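Local coordinates for protein TDP-rhamnose 3'-O-methyltransferase (CalS11) (PDB 5HOQ) that probably transfers a methyl group to the 3'-hydroxyl of TDP-rhamnose, a step in the biosynthesis of calicheamicin, at residues A89-Y94 with A146-D151; D189-E194 with P221-E226; A198-I203 with I228-V233. All coordinates share one frame; numbering follows the deposited sequence.

How the interactions relate
Interaction 1 lies across the chain's centre from interactions 2 and 3, about 32 Å from each, centre to centre, and touches neither. Interactions 2 and 3 adjoin, their centres about 11 Å apart, because both use helices 193-203 and 225-233: interaction 2 joins the loops leading into them and their first turns, interaction 3 their later turns. Tyr193 links them, its CD1 lying 3.5 Å from Ala229 N. Interaction 2 holds Asp189, Lys222 and Trp223, which bind L-glutamate in the ligand-bound enzyme, and Asp189 pairs with Arg79 of the S-adenosyl-L-homocysteine site. In interaction 1 the side chain of His147 is about 10 Å from that of Arg82, another residue of that site.

Interaction 1: residues A89-Y94 with A146-D151; sequences ALRGVY and AHECSD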
loop_
_atom_site.group_PDB
_atom_site.type_symbol
_atom_site.label_atom_id
_atom_site.label_comp_id
_atom_site.label_asym_id
_atom_site.label_seq_id
_atom_site.Cartn_x
_atom_site.Cartn_y
_atom_site.Cartn_z
ATOM N N ALA E 89 2.309 32.358 -10.538
ATOM C CA ALA E 89 3.634 31.834 -10.208
ATOM C C ALA E 89 3.626 30.312 -10.182
ATOM O O ALA E 89 4.576 29.669 -10.643
ATOM C CB ALA E 89 4.085 32.372 -8.852
ATOM N N LEU E 90 2.568 29.724 -9.632
ATOM C CA LEU E 90 2.514 28.267 -9.519
ATOM C C LEU E 90 2.382 27.616 -10.890
ATOM O O LEU E 90 2.883 26.506 -11.117
ATOM C CB LEU E 90 1.355 27.840 -8.611
ATOM C CG LEU E 90 1.438 28.190 -7.119
ATOM C CD1 LEU E 90 0.161 27.755 -6.407
ATOM C CD2 LEU E 90 2.660 27.567 -6.432
ATOM N N ARG E 91 1.665 28.262 -11.804
ATOM C CA ARG E 91 1.599 27.758 -13.163
ATOM C C ARG E 91 2.988 27.720 -13.784
ATOM O O ARG E 91 3.305 26.815 -14.558
ATOM C CB ARG E 91 0.639 28.633 -13.983
ATOM C CG ARG E 91 0.407 28.173 -15.406
ATOM C CD ARG E 91 -0.598 29.070 -16.122
ATOM N NE ARG E 91 -0.153 30.463 -16.182
ATOM C CZ ARG E 91 -0.875 31.473 -16.648
ATOM N NH1 ARG E 91 -2.092 31.272 -17.122
ATOM N NH2 ARG E 91 -0.366 32.694 -16.645
ATOM N N GLY E 92 3.837 28.692 -13.447
ATOM C CA GLY E 92 5.241 28.607 -13.844
ATOM C C GLY E 92 5.935 27.407 -13.218
ATOM O O GLY E 92 6.613 26.633 -13.898
ATOM N N VAL E 93 5.751 27.219 -11.913
ATOM C CA VAL E 93 6.423 26.115 -11.235
ATOM C C VAL E 93 6.084 24.784 -11.894
ATOM O O VAL E 93 6.976 23.967 -12.148
ATOM C CB VAL E 93 6.066 26.082 -9.741
ATOM C CG1 VAL E 93 6.743 24.871 -9.091
ATOM C CG2 VAL E 93 6.505 27.363 -9.060
ATOM N N TYR E 94 4.780 24.514 -12.118
ATOM C CA TYR E 94 4.308 23.169 -12.453
ATOM C C TYR E 94 4.004 22.955 -13.937
ATOM O O TYR E 94 4.033 21.805 -14.397
ATOM C CB TYR E 94 3.036 22.845 -11.661
ATOM C CG TYR E 94 3.214 22.832 -10.157
ATOM C CD1 TYR E 94 4.035 21.899 -9.555
ATOM C CD2 TYR E 94 2.522 23.711 -9.350
ATOM C CE1 TYR E 94 4.197 21.855 -8.165
ATOM C CE2 TYR E 94 2.667 23.674 -7.967
ATOM C CZ TYR E 94 3.512 22.747 -7.394
ATOM O OH TYR E 94 3.666 22.727 -6.031
ATOM N N ALA E 146 3.497 40.964 -15.855
ATOM C CA ALA E 146 4.891 40.907 -15.433
ATOM C C ALA E 146 5.327 39.466 -15.179
ATOM O O ALA E 146 6.445 39.083 -15.546
ATOM C CB ALA E 146 5.105 41.791 -14.199
ATOM N N HIS E 147 4.450 38.638 -14.586
ATOM C CA HIS E 147 4.770 37.211 -14.429
ATOM C C HIS E 147 4.874 36.521 -15.784
ATOM O O HIS E 147 5.799 35.735 -16.029
ATOM C CB HIS E 147 3.715 36.489 -13.582
ATOM C CG HIS E 147 3.718 36.851 -12.129
ATOM N ND1 HIS E 147 4.315 36.063 -11.169
ATOM C CD2 HIS E 147 3.169 37.900 -11.468
ATOM C CE1 HIS E 147 4.152 36.619 -9.981
ATOM N NE2 HIS E 147 3.456 37.734 -10.133
ATOM N N GLU E 148 3.933 36.806 -16.683
ATOM C CA GLU E 148 3.853 36.078 -17.936
ATOM C C GLU E 148 5.011 36.379 -18.879
ATOM O O GLU E 148 5.308 35.561 -19.748
ATOM C CB GLU E 148 2.517 36.396 -18.612
ATOM C CG GLU E 148 1.366 35.774 -17.786
ATOM C CD GLU E 148 0.001 35.879 -18.453
ATOM O OE1 GLU E 148 -0.124 36.681 -19.403
ATOM O OE2 GLU E 148 -0.935 35.165 -18.018
ATOM N N CYS E 149 5.681 37.515 -18.740
ATOM C CA CYS E 149 6.709 37.776 -19.738
ATOM C C CYS E 149 7.921 36.865 -19.587
ATOM O O CYS E 149 8.735 36.809 -20.516
ATOM C CB CYS E 149 7.122 39.247 -19.722
ATOM S SG CYS E 149 8.190 39.713 -18.447
ATOM N N SER E 150 8.052 36.115 -18.486
ATOM C CA SER E 150 9.106 35.107 -18.403
ATOM C C SER E 150 8.562 33.683 -18.482
ATOM O O SER E 150 9.313 32.724 -18.248
ATOM C CB SER E 150 9.952 35.296 -17.135
ATOM O OG SER E 150 9.164 35.473 -15.977
ATOM N N ASP E 151 7.284 33.515 -18.807
ATOM C CA ASP E 151 6.744 32.180 -19.034
ATOM C C ASP E 151 7.294 31.599 -20.330
ATOM O O ASP E 151 7.526 32.314 -21.319
ATOM C CB ASP E 151 5.218 32.197 -19.146
ATOM C CG ASP E 151 4.494 32.301 -17.796
ATOM O OD1 ASP E 151 5.073 31.938 -16.761
ATOM O OD2 ASP E 151 3.322 32.749 -17.791
HETATM O O HOH W 1 2.116 32.311 -15.326
#
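The guanidinium of Arg91 is met at its edge and in its plane by Glu148 OE2 and by a water, while Asp151 approaches it obliquely. NH2 does the gripping: its salt bridge to Glu148 OE2 is 2.9 Å with an N-H...O angle of 148°, and reaches the carboxylate on the anti side, the two flat groups being turned 37° apart. A longer salt bridge runs 3.9 Å from Arg91 NH2 to Asp151 OD2, and the water, 2.8 Å from NH2, also lies 2.8 Å from OD2. With CG anti to the backbone N, the Arg91 chain leaves helix 82-94 and bends at chi3 (60°), which delivers NH2 to both acids. In the Rossmann-like methyltransferase domain, helices 82-94 and 136-148 belong to successive beta-alpha-beta crossovers, and the salt-bridge network ties the end of the second to the first. A type I turn brings Asp151 back, its N bonded to Glu148 O at 3.0 Å. Arg91 NH1 is taken by Arg101 O and Arg159 O, Glu148 OE2 also by Ser160 and Asp151 OD2 by Arg159. A leucine at Arg91 would probably leave the carbonyls of Arg101 and Arg159 without this donor and the Glu148 and Asp151 carboxylates without the charge between them, though Ser160 and Arg159 would still hold them. Alongside, His147 ND1 sits 4.4 Å from Ala89 CB, and its NE2 bonds Leu46 O of a second subunit.

Interaction 2: residues D189-E194 with P221-E226; sequences DLDLYE and PKWPGE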
loop_
_atom_site.group_PDB
_atom_site.type_symbol
_atom_site.label_atom_id
_atom_site.label_comp_id
_atom_site.label_asym_id
_atom_site.label_seq_id
_atom_site.Cartn_x
_atom_site.Cartn_y
_atom_site.Cartn_z
ATOM N N ASP E 189 -15.274 33.303 -3.822
ATOM C CA ASP E 189 -15.096 34.298 -2.753
ATOM C C ASP E 189 -16.058 35.465 -2.976
ATOM O O ASP E 189 -15.681 36.642 -2.960
ATOM C CB ASP E 189 -13.650 34.772 -2.693
ATOM C CG ASP E 189 -13.361 35.640 -1.471
ATOM O OD1 ASP E 189 -14.155 35.616 -0.513
ATOM O OD2 ASP E 189 -12.325 36.339 -1.476
ATOM N N LEU E 190 -17.334 35.127 -3.174
ATOM C CA LEU E 190 -18.378 36.082 -3.521
ATOM C C LEU E 190 -19.239 36.523 -2.340
ATOM O O LEU E 190 -20.000 37.479 -2.490
ATOM C CB LEU E 190 -19.295 35.493 -4.604
ATOM C CG LEU E 190 -18.682 35.218 -5.974
ATOM C CD1 LEU E 190 -19.640 34.380 -6.805
ATOM C CD2 LEU E 190 -18.353 36.522 -6.679
ATOM N N ASP E 191 -19.183 35.828 -1.201
ATOM C CA ASP E 191 -19.910 36.223 0.009
ATOM C C ASP E 191 -21.422 36.013 -0.049
ATOM O O ASP E 191 -22.014 35.532 0.925
ATOM C CB ASP E 191 -19.641 37.698 0.352
ATOM C CG ASP E 191 -18.223 37.935 0.821
ATOM O OD1 ASP E 191 -17.547 36.965 1.248
ATOM O OD2 ASP E 191 -17.780 39.095 0.742
ATOM N N LEU E 192 -22.068 36.389 -1.150
ATOM C CA LEU E 192 -23.519 36.523 -1.177
ATOM C C LEU E 192 -24.215 35.400 -1.937
ATOM O O LEU E 192 -23.669 34.791 -2.872
ATOM C CB LEU E 192 -23.918 37.863 -1.800
ATOM C CG LEU E 192 -23.185 39.064 -1.186
ATOM C CD1 LEU E 192 -23.631 40.338 -1.863
ATOM C CD2 LEU E 192 -23.417 39.155 0.313
ATOM N N TYR E 193 -25.480 35.213 -1.545
ATOM C CA TYR E 193 -26.329 34.134 -2.032
ATOM C C TYR E 193 -26.578 34.213 -3.534
ATOM O O TYR E 193 -26.373 33.231 -4.257
ATOM C CB TYR E 193 -27.657 34.178 -1.287
ATOM C CG TYR E 193 -28.696 33.269 -1.870
ATOM C CD1 TYR E 193 -28.612 31.896 -1.705
ATOM C CD2 TYR E 193 -29.766 33.786 -2.581
ATOM C CE1 TYR E 193 -29.564 31.065 -2.235
ATOM C CE2 TYR E 193 -30.729 32.956 -3.124
ATOM C CZ TYR E 193 -30.617 31.596 -2.943
ATOM O OH TYR E 193 -31.566 30.765 -3.451
ATOM N N GLU E 194 -27.099 35.337 -4.013
ATOM C CA GLU E 194 -27.507 35.398 -5.418
ATOM C C GLU E 194 -26.346 35.210 -6.387
ATOM O O GLU E 194 -26.487 34.419 -7.338
ATOM C CB GLU E 194 -28.229 36.723 -5.696
ATOM C CG GLU E 194 -29.606 36.842 -5.051
ATOM C CD GLU E 194 -30.635 35.834 -5.585
ATOM O OE1 GLU E 194 -30.408 35.226 -6.656
ATOM O OE2 GLU E 194 -31.685 35.655 -4.927
ATOM N N PRO E 221 -20.006 32.356 9.923
ATOM C CA PRO E 221 -21.197 33.110 10.385
ATOM C C PRO E 221 -21.372 34.477 9.749
ATOM O O PRO E 221 -22.498 34.972 9.658
ATOM C CB PRO E 221 -20.954 33.240 11.892
ATOM C CG PRO E 221 -20.147 32.019 12.243
ATOM C CD PRO E 221 -19.256 31.767 11.048
ATOM N N LYS E 222 -20.300 35.111 9.307
ATOM C CA LYS E 222 -20.430 36.462 8.773
ATOM C C LYS E 222 -21.084 36.468 7.391
ATOM O O LYS E 222 -21.712 37.465 7.017
ATOM C CB LYS E 222 -19.047 37.116 8.722
ATOM C CG LYS E 222 -19.045 38.603 8.398
ATOM C CD LYS E 222 -17.614 39.135 8.261
ATOM C CE LYS E 222 -17.580 40.619 7.896
ATOM N NZ LYS E 222 -16.197 41.123 7.638
ATOM N N TRP E 223 -20.978 35.369 6.637
ATOM C CA TRP E 223 -21.343 35.328 5.214
ATOM C C TRP E 223 -22.181 34.099 4.893
ATOM O O TRP E 223 -21.764 33.238 4.119
ATOM C CB TRP E 223 -20.079 35.328 4.356
ATOM C CG TRP E 223 -19.272 36.529 4.557
ATOM C CD1 TRP E 223 -17.996 36.603 5.039
ATOM C CD2 TRP E 223 -19.691 37.868 4.300
ATOM N NE1 TRP E 223 -17.595 37.916 5.086
ATOM C CE2 TRP E 223 -18.619 38.711 4.637
ATOM C CE3 TRP E 223 -20.871 38.435 3.816
ATOM C CZ2 TRP E 223 -18.696 40.091 4.502
ATOM C CZ3 TRP E 223 -20.946 39.797 3.685
ATOM C CH2 TRP E 223 -19.867 40.613 4.027
ATOM N N PRO E 224 -23.377 33.982 5.469
ATOM C CA PRO E 224 -24.124 32.734 5.307
ATOM C C PRO E 224 -24.599 32.478 3.883
ATOM O O PRO E 224 -24.846 31.315 3.540
ATOM C CB PRO E 224 -25.305 32.901 6.272
ATOM C CG PRO E 224 -25.479 34.351 6.427
ATOM C CD PRO E 224 -24.115 34.971 6.265
ATOM N N GLY E 225 -24.693 33.508 3.036
ATOM C CA GLY E 225 -25.267 33.322 1.711
ATOM C C GLY E 225 -24.570 32.269 0.868
ATOM O O GLY E 225 -25.203 31.596 0.056
ATOM N N GLU E 226 -23.262 32.117 1.035
ATOM C CA GLU E 226 -22.525 31.093 0.313
ATOM C C GLU E 226 -23.034 29.686 0.634
ATOM O O GLU E 226 -23.213 28.851 -0.260
ATOM C CB GLU E 226 -21.060 31.196 0.686
ATOM C CG GLU E 226 -20.134 30.817 -0.379
ATOM C CD GLU E 226 -18.762 31.381 -0.103
ATOM O OE1 GLU E 226 -17.940 30.656 0.502
ATOM O OE2 GLU E 226 -18.526 32.565 -0.459
HETATM O O HOH W 2 -18.965 32.724 -2.988
HETATM O O HOH W 3 -23.799 36.213 2.885
#
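Two loops at the C-terminal ends of neighbouring parallel strands, 183-188 and 211-215, meet here, at the edge of the Rossmann-like fold where ligands bind. Trp223, which binds L-glutamate in the ligand-bound enzyme, carries the stacking part of the contact. The Asp191 carboxylate is stacked over its indole, the planes only 7° apart and CG of Asp191 3.8 Å above the plane over its centre. Asp191 CB adds a CH-pi contact, 4.1 Å from the centroid of the Trp223 six-membered ring. CG of the poorly ordered Lys222 lies over the opposite face. A second, polar part follows: Glu226 OE2 takes a weak hydrogen bond from Asp191 N at 3.4 Å, and a water 2.6 Å from OE2 carries on to Leu190 N. Glu226 OE1 accepts a hydrogen bond from Glu217 N, which holds the carboxylate. A second water lies 2.7 Å from Asp191 O and joins it to Gly225 N. Leu190 to Leu192 form a classic gamma turn around Asp191, whose positive phi (72°) suits it, and Leu192 occupies the N-cap position of helix 193-203. Gly225 comes close to this backbone: its O touches Tyr193 CA at 3.5 Å, and a CB on Gly225 would clash with Tyr193 N. A carboxylate gains little electrostatically from the pi cloud beneath it, so Asp191 probably owes its flat pose to Arg79, whose salt bridges to Asp189 and Asp191 hold both acids.

Interaction 3: residues A198-I203 with I228-V233; sequences AVLEAI and IAMRKV
Helices 193-203 and 225-233 run in roughly the same direction here, their axes 10.1 Å apart at closest approach and inclined by 40°. The backbones come nearest between Glu201 and Val233, with CA atoms 7.1 Å apart, and side chains span this separation, in part onto the backbone of the facing helix. The side chain of Leu200 sets out toward that helix. Its CD1 methyl rests on the backbone of the other segment, 4.1 Å from Ala229 O and 4.2 Å from Met230 CA, and reaches the thioether too, 4.4 Å from Met230 SD. In the reverse sense, the CG1 methyl of Val233, anti to the backbone N (chi1 179°), wedges between the roots of two side chains, 4.2 Å from Leu200 CB and 4.0 Å from Glu201 CG. Val233 CG2 touches Glu201 OE2 at 4.1 Å. Glu201 thus lends its aliphatic stem to the apolar patch, while its extended chain carries the carboxylate beyond CG to a salt bridge with Lys197 on its own helix. Leu200 also packs against Phe188 of strand 183-188, and on the far side of helix 225-233 Arg231 bonds Pro179 O of a fourth subunit. Helix 193-203 is the crossover of the beta-alpha-beta unit between strands 183-188 and 211-215; helix 225-233, which follows the second strand, lies against it in the Rossmann-like layer of helices flanking the sheet.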
loop_
_atom_site.group_PDB
_atom_site.type_symbol
_atom_site.label_atom_id
_atom_site.label_comp_id
_atom_site.label_asym_id
_atom_site.label_seq_id
_atom_site.Cartn_x
_atom_site.Cartn_y
_atom_site.Cartn_z
ATOM N N ALA E 198 -25.994 31.811 -8.883
ATOM C CA ALA E 198 -25.885 31.973 -10.331
ATOM C C ALA E 198 -24.603 31.366 -10.897
ATOM O O ALA E 198 -24.629 30.743 -11.965
ATOM C CB ALA E 198 -25.974 33.452 -10.688
ATOM N N VAL E 199 -23.465 31.557 -10.224
ATOM C CA VAL E 199 -22.213 31.044 -10.767
ATOM C C VAL E 199 -22.152 29.528 -10.647
ATOM O O VAL E 199 -21.724 28.840 -11.584
ATOM C CB VAL E 199 -21.020 31.731 -10.083
ATOM C CG1 VAL E 199 -19.706 31.086 -10.504
ATOM C CG2 VAL E 199 -21.005 33.243 -10.436
ATOM N N LEU E 200 -22.592 28.971 -9.513
ATOM C CA LEU E 200 -22.632 27.517 -9.395
ATOM C C LEU E 200 -23.444 26.914 -10.535
ATOM O O LEU E 200 -23.062 25.896 -11.129
ATOM C CB LEU E 200 -23.235 27.104 -8.045
ATOM C CG LEU E 200 -22.328 27.164 -6.824
ATOM C CD1 LEU E 200 -23.146 26.988 -5.545
ATOM C CD2 LEU E 200 -21.251 26.086 -6.924
ATOM N N GLU E 201 -24.604 27.507 -10.818
ATOM C CA GLU E 201 -25.462 26.980 -11.866
ATOM C C GLU E 201 -24.789 27.057 -13.229
ATOM O O GLU E 201 -24.879 26.116 -14.021
ATOM C CB GLU E 201 -26.793 27.733 -11.885
ATOM C CG GLU E 201 -27.682 27.347 -10.705
ATOM C CD GLU E 201 -28.809 28.327 -10.428
ATOM O OE1 GLU E 201 -28.790 29.451 -10.974
ATOM O OE2 GLU E 201 -29.713 27.970 -9.639
ATOM N N ALA E 202 -24.082 28.156 -13.506
ATOM C CA ALA E 202 -23.467 28.348 -14.820
ATOM C C ALA E 202 -22.279 27.422 -15.044
ATOM O O ALA E 202 -22.067 26.937 -16.162
ATOM C CB ALA E 202 -23.025 29.787 -14.963
ATOM N N ILE E 203 -21.461 27.194 -14.017
ATOM C CA ILE E 203 -20.220 26.458 -14.257
ATOM C C ILE E 203 -20.444 24.952 -14.367
ATOM O O ILE E 203 -19.573 24.253 -14.905
ATOM C CB ILE E 203 -19.147 26.751 -13.182
ATOM C CG1 ILE E 203 -19.537 26.231 -11.791
ATOM C CG2 ILE E 203 -18.808 28.263 -13.158
ATOM C CD1 ILE E 203 -18.334 26.243 -10.795
ATOM N N ILE E 228 -26.008 29.002 1.999
ATOM C CA ILE E 228 -27.405 28.909 1.572
ATOM C C ILE E 228 -27.464 28.550 0.090
ATOM O O ILE E 228 -28.233 27.671 -0.319
ATOM C CB ILE E 228 -28.161 30.214 1.884
ATOM C CG1 ILE E 228 -28.126 30.525 3.385
ATOM C CG2 ILE E 228 -29.623 30.117 1.445
ATOM C CD1 ILE E 228 -28.450 31.977 3.733
ATOM N N ALA E 229 -26.590 29.167 -0.721
ATOM C CA ALA E 229 -26.550 28.898 -2.159
ATOM C C ALA E 229 -26.075 27.479 -2.452
ATOM O O ALA E 229 -26.592 26.827 -3.362
ATOM C CB ALA E 229 -25.639 29.912 -2.862
ATOM N N MET E 230 -25.074 26.995 -1.715
ATOM C CA MET E 230 -24.610 25.622 -1.904
ATOM C C MET E 230 -25.711 24.629 -1.584
ATOM O O MET E 230 -25.929 23.659 -2.331
ATOM C CB MET E 230 -23.371 25.366 -1.031
ATOM C CG MET E 230 -22.798 23.987 -1.171
ATOM S SD MET E 230 -22.126 23.734 -2.824
ATOM C CE MET E 230 -21.699 22.003 -2.613
ATOM N N ARG E 231 -26.422 24.852 -0.481
ATOM C CA ARG E 231 -27.511 23.944 -0.117
ATOM C C ARG E 231 -28.632 24.003 -1.142
ATOM O O ARG E 231 -29.253 22.983 -1.433
ATOM C CB ARG E 231 -28.037 24.265 1.283
ATOM C CG ARG E 231 -27.104 23.775 2.392
ATOM C CD ARG E 231 -27.708 23.879 3.785
ATOM N NE ARG E 231 -27.672 25.245 4.322
ATOM C CZ ARG E 231 -28.732 26.019 4.528
ATOM N NH1 ARG E 231 -29.950 25.590 4.250
ATOM N NH2 ARG E 231 -28.571 27.238 5.022
ATOM N N LYS E 232 -28.860 25.167 -1.747
ATOM C CA LYS E 232 -29.953 25.297 -2.708
ATOM C C LYS E 232 -29.626 24.572 -4.013
ATOM O O LYS E 232 -30.451 23.826 -4.541
ATOM C CB LYS E 232 -30.230 26.776 -2.974
ATOM C CG LYS E 232 -31.287 27.062 -4.039
ATOM C CD LYS E 232 -32.637 26.625 -3.570
ATOM C CE LYS E 232 -33.704 27.006 -4.583
ATOM N NZ LYS E 232 -35.030 26.487 -4.177
ATOM N N VAL E 233 -28.410 24.757 -4.531
ATOM C CA VAL E 233 -28.091 24.288 -5.877
ATOM C C VAL E 233 -27.691 22.819 -5.868
ATOM O O VAL E 233 -28.047 22.070 -6.777
ATOM C CB VAL E 233 -26.985 25.166 -6.487
ATOM C CG1 VAL E 233 -26.608 24.675 -7.885
ATOM C CG2 VAL E 233 -27.431 26.619 -6.576
#